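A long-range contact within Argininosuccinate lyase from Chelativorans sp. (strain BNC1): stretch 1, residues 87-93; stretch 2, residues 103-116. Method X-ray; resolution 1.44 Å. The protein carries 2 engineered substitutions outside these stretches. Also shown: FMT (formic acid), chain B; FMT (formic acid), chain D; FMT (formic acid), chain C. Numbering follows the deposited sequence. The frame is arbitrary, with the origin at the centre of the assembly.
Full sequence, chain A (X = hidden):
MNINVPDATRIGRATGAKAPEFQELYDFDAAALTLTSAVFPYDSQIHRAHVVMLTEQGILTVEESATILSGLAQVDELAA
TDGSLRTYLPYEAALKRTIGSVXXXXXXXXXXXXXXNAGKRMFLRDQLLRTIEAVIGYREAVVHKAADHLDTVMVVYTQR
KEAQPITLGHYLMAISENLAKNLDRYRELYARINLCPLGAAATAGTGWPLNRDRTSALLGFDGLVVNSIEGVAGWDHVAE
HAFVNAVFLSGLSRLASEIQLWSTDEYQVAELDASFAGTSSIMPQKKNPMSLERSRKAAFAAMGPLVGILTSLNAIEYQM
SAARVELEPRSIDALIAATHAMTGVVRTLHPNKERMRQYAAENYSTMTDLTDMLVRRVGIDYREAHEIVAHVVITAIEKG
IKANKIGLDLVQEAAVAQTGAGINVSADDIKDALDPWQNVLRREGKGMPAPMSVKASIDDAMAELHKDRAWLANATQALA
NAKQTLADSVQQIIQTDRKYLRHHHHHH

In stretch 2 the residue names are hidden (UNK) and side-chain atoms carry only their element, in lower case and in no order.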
# COMPACT_ATOMS: atom_id res chain seq x y z
N THR A 87 -29.79 1.13 -9.59
CA THR A 87 -29.06 2.35 -9.93
C THR A 87 -30.06 3.39 -10.43
O THR A 87 -31.20 3.07 -10.77
CB THR A 87 -27.97 2.10 -10.97
OG1 THR A 87 -28.52 1.53 -12.15
CG2 THR A 87 -26.90 1.14 -10.39
N TYR A 88 -29.62 4.65 -10.47
CA TYR A 88 -30.57 5.76 -10.48
C TYR A 88 -31.39 5.84 -11.77
O TYR A 88 -32.62 5.86 -11.73
CB TYR A 88 -29.89 7.12 -10.20
CG TYR A 88 -30.96 8.16 -10.26
CD1 TYR A 88 -31.91 8.24 -9.23
CD2 TYR A 88 -31.12 8.97 -11.37
CE1 TYR A 88 -32.95 9.12 -9.31
CE2 TYR A 88 -32.18 9.86 -11.45
CZ TYR A 88 -33.08 9.93 -10.40
OH TYR A 88 -34.15 10.80 -10.45
N LEU A 89 -30.74 5.99 -12.93
CA LEU A 89 -31.53 6.19 -14.14
C LEU A 89 -32.46 5.02 -14.42
O LEU A 89 -33.62 5.26 -14.79
CB LEU A 89 -30.64 6.56 -15.33
CG LEU A 89 -30.08 7.98 -15.30
CD1 LEU A 89 -29.11 8.22 -16.45
CD2 LEU A 89 -31.21 9.02 -15.34
N PRO A 90 -32.04 3.76 -14.26
CA PRO A 90 -33.00 2.66 -14.38
C PRO A 90 -34.18 2.77 -13.41
O PRO A 90 -35.32 2.47 -13.78
CB PRO A 90 -32.14 1.41 -14.12
CG PRO A 90 -30.77 1.82 -14.62
CD PRO A 90 -30.64 3.28 -14.22
N TYR A 91 -33.91 3.18 -12.18
CA TYR A 91 -34.97 3.33 -11.19
C TYR A 91 -35.94 4.43 -11.59
O TYR A 91 -37.16 4.25 -11.51
CB TYR A 91 -34.32 3.62 -9.83
CG TYR A 91 -35.29 3.76 -8.70
CD1 TYR A 91 -35.95 4.95 -8.46
CD2 TYR A 91 -35.54 2.69 -7.85
CE1 TYR A 91 -36.85 5.08 -7.42
CE2 TYR A 91 -36.44 2.81 -6.80
CZ TYR A 91 -37.09 4.01 -6.59
OH TYR A 91 -37.98 4.15 -5.56
N GLU A 92 -35.41 5.58 -12.01
CA GLU A 92 -36.28 6.67 -12.43
C GLU A 92 -37.14 6.26 -13.61
O GLU A 92 -38.31 6.63 -13.70
CB GLU A 92 -35.44 7.90 -12.78
CG GLU A 92 -36.29 9.17 -12.89
CD GLU A 92 -35.60 10.31 -13.63
OE1 GLU A 92 -35.87 10.47 -14.84
OE2 GLU A 92 -34.79 11.04 -13.02
N ALA A 93 -36.57 5.47 -14.54
CA ALA A 93 -37.33 5.05 -15.71
C ALA A 93 -38.44 4.08 -15.32
O ALA A 93 -39.55 4.14 -15.86
CB ALA A 93 -36.40 4.45 -16.76
N UNK A 103 -42.78 11.41 -12.70
CA UNK A 103 -41.62 10.78 -12.08
C UNK A 103 -40.37 11.62 -12.27
O UNK A 103 -39.52 11.68 -11.38
c UNK A 103 -41.40 9.40 -12.69
N UNK A 104 -40.23 12.24 -13.44
CA UNK A 104 -39.04 13.02 -13.74
C UNK A 104 -38.85 14.21 -12.83
O UNK A 104 -37.72 14.70 -12.67
N UNK A 105 -39.92 14.69 -12.22
CA UNK A 105 -39.81 15.85 -11.35
C UNK A 105 -39.10 15.55 -10.06
O UNK A 105 -38.70 16.49 -9.36
c UNK A 105 -41.85 17.07 -12.28
c UNK A 105 -42.99 18.00 -11.88
c UNK A 105 -41.20 16.43 -11.06
c UNK A 105 -43.55 18.73 -13.09
n UNK A 105 -44.53 19.77 -12.68
N UNK A 106 -38.94 14.28 -9.68
CA UNK A 106 -38.20 14.01 -8.46
C UNK A 106 -36.72 14.36 -8.59
O UNK A 106 -36.03 14.42 -7.57
c UNK A 106 -36.72 8.86 -8.88
c UNK A 106 -37.55 11.50 -8.74
c UNK A 106 -38.37 12.55 -7.99
s UNK A 106 -37.25 10.06 -7.67
N UNK A 107 -36.23 14.61 -9.80
CA UNK A 107 -34.83 14.96 -9.99
C UNK A 107 -34.60 16.46 -10.04
O UNK A 107 -33.46 16.89 -10.21
n UNK A 107 -30.70 13.57 -11.49
c UNK A 107 -31.03 13.01 -10.34
n UNK A 107 -32.32 13.21 -10.14
c UNK A 107 -32.84 13.93 -11.19
c UNK A 107 -31.81 14.16 -12.04
c UNK A 107 -34.29 14.31 -11.27
N UNK A 108 -35.66 17.27 -9.89
CA UNK A 108 -35.48 18.72 -9.89
C UNK A 108 -34.48 19.13 -8.82
O UNK A 108 -34.61 18.75 -7.64
c UNK A 108 -36.83 19.42 -9.73
c UNK A 108 -37.66 19.28 -11.01
c UNK A 108 -36.61 20.88 -9.37
c UNK A 108 -39.12 19.71 -10.85
N UNK A 109 -33.48 19.91 -9.21
CA UNK A 109 -32.51 20.43 -8.26
C UNK A 109 -31.50 19.43 -7.75
O UNK A 109 -30.81 19.72 -6.77
N UNK A 110 -31.35 18.28 -8.40
CA UNK A 110 -30.54 17.18 -7.89
C UNK A 110 -29.76 16.55 -9.03
O UNK A 110 -30.02 16.80 -10.21
c UNK A 110 -33.43 12.39 -6.40
n UNK A 110 -34.16 11.75 -7.30
c UNK A 110 -31.47 16.13 -7.23
c UNK A 110 -30.79 15.04 -6.46
c UNK A 110 -31.84 14.15 -5.80
n UNK A 110 -33.41 11.98 -5.14
n UNK A 110 -32.67 13.43 -6.75
N UNK A 111 -28.78 15.72 -8.66
CA UNK A 111 -27.95 15.00 -9.61
C UNK A 111 -27.72 13.60 -9.09
O UNK A 111 -27.88 13.33 -7.89
c UNK A 111 -26.61 15.74 -9.76
o UNK A 111 -25.61 15.01 -10.47
N UNK A 112 -27.28 12.70 -9.97
CA UNK A 112 -26.71 11.46 -9.46
C UNK A 112 -25.49 11.72 -8.57
O UNK A 112 -25.17 10.89 -7.71
n UNK A 112 -26.40 9.52 -13.43
c UNK A 112 -27.56 9.85 -11.26
c UNK A 112 -26.34 10.51 -10.60
c UNK A 112 -27.15 8.86 -12.35
n UNK A 112 -25.25 9.59 -15.42
c UNK A 112 -25.91 8.90 -14.50
n UNK A 112 -26.08 7.60 -14.66
N UNK A 113 -24.81 12.86 -8.74
CA UNK A 113 -23.56 13.10 -8.03
C UNK A 113 -23.79 13.35 -6.54
O UNK A 113 -23.09 12.76 -5.70
c UNK A 113 -22.37 13.98 -10.09
c UNK A 113 -22.78 14.26 -8.66
o UNK A 113 -22.40 12.84 -10.56
n UNK A 113 -22.00 15.03 -10.81
N UNK A 114 -24.73 14.24 -6.19
CA UNK A 114 -25.00 14.47 -4.77
C UNK A 114 -25.79 13.31 -4.16
O UNK A 114 -25.55 12.95 -3.00
c UNK A 114 -25.55 15.86 -4.48
c UNK A 114 -26.89 16.16 -5.10
o UNK A 114 -27.54 17.11 -4.59
o UNK A 114 -27.29 15.53 -6.10
N UNK A 115 -26.68 12.70 -4.94
CA UNK A 115 -27.37 11.49 -4.50
C UNK A 115 -26.37 10.40 -4.11
O UNK A 115 -26.47 9.79 -3.04
c UNK A 115 -29.54 9.10 -6.72
c UNK A 115 -28.29 10.98 -5.61
c UNK A 115 -29.85 9.53 -4.28
c UNK A 115 -28.86 9.57 -5.43
N UNK A 116 -25.40 10.13 -4.99
CA UNK A 116 -24.43 9.07 -4.75
C UNK A 116 -23.61 9.36 -3.50
O UNK A 116 -23.41 8.47 -2.67
c UNK A 116 -23.52 8.89 -5.96
C FMT B . -24.81 13.29 -13.04
O1 FMT B . -25.00 14.49 -13.21
O2 FMT B . -24.86 12.51 -13.98
C FMT D . -23.81 6.00 -17.06
O1 FMT D . -24.64 6.91 -17.00
O2 FMT D . -23.48 5.35 -16.06
C FMT C . -21.66 14.32 -14.40
O1 FMT C . -21.55 14.64 -15.60
O2 FMT C . -21.00 14.85 -13.49
O HOH W 1 -27.75 5.52 -13.33

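Position 103 carries a single carbon, CB, pointing toward stretch 1 and lying 4.3 Å from Glu92 O. One carbon means alanine, and Ala103 lets the two backbones approach, its CA 6.7 Å from the CA of Glu92. Position 104 has no side-chain atoms and is glycine; with no side chain, the CA of Gly104 can sit beside the Glu92 carboxylate, 4.2 Å from Glu92 OE1. At 105, four carbons in a row end in nitrogen: Lys105, directed away from stretch 1, its amine bonded elsewhere in the structure.

Position 106 shows two carbons, a sulfur and a terminal carbon, unbranched, the last reaching Tyr88, Tyr91 and Glu92, which defines methionine. The long chain of Met106 carries its CE to 3.8 Å from Tyr88 CE1 and to 4.0 Å from Tyr91 CD1, at the edge of that second ring. Position 107 has one carbon, then a five-membered ring with two nitrogens, one near Tyr88 OH: histidine. The ring of His107 lies near parallel to that of Tyr88, planes at 22°, but slid apart, with centroids 4.6 Å apart; its ND1 is 3.0 Å from Tyr88 OH.

At 108, four carbons fork at the first, one arm two carbons long, giving Ile108, a buried apolar residue out of reach of stretch 1. Position 109 again lacks a side chain; Gly109 has a phi of 74°, which favours glycine within the type II turn from 107 to 110. Position 110 has three carbons, a nitrogen, and a carbon bearing two more nitrogens, one near Tyr88 OH: arginine. Arg110 NH2 donates a weak bond to Tyr88 OH at 3.3 Å, and NE another weak one to His107 ND1 at 3.4 Å.

Position 111 has one carbon and one oxygen and points away: Ser111, the N-cap of the following helix. Position 112 has three carbons, a nitrogen, and a carbon carrying two more nitrogens, and passes along Tyr88 and Leu89: arginine. Arg112 lays its aliphatic CG 3.7 Å from Tyr88 CD2, while its guanidinium presents a face to Leu89 CD1 and binds two formic acid molecules at its edge.

At 113, two carbons, the second bearing oxygen and nitrogen, indicate Asn113, whose backbone N donates to Ser111 OG at 2.9 Å, completing the cap. Position 114 has two carbons, the second carrying two oxygens, without contact to stretch 1: aspartate. Asp114 OD1 accepts from Ser111 N at 3.0 Å. Position 115 has four carbons, forked at the second, one tip near the Tyr88 ring: leucine. Leu115 CD2 packs 3.6 Å from Tyr88 CD1. At 116 a lone carbon, without contact, is Ala116, its small methyl readily accommodated at an exposed helical position.

Tyr88 organises the contact: its ring meets apolar and aromatic groups, while its hydroxyl donates to Glu92 OE2 at 2.7 Å and accepts a weak bond from Arg110 NH2. One water accepts from both Leu89 N and Arg112 NH1, adding a polar bridge.

Stretch 2 103-116: AGKMHIGRSRNDLA
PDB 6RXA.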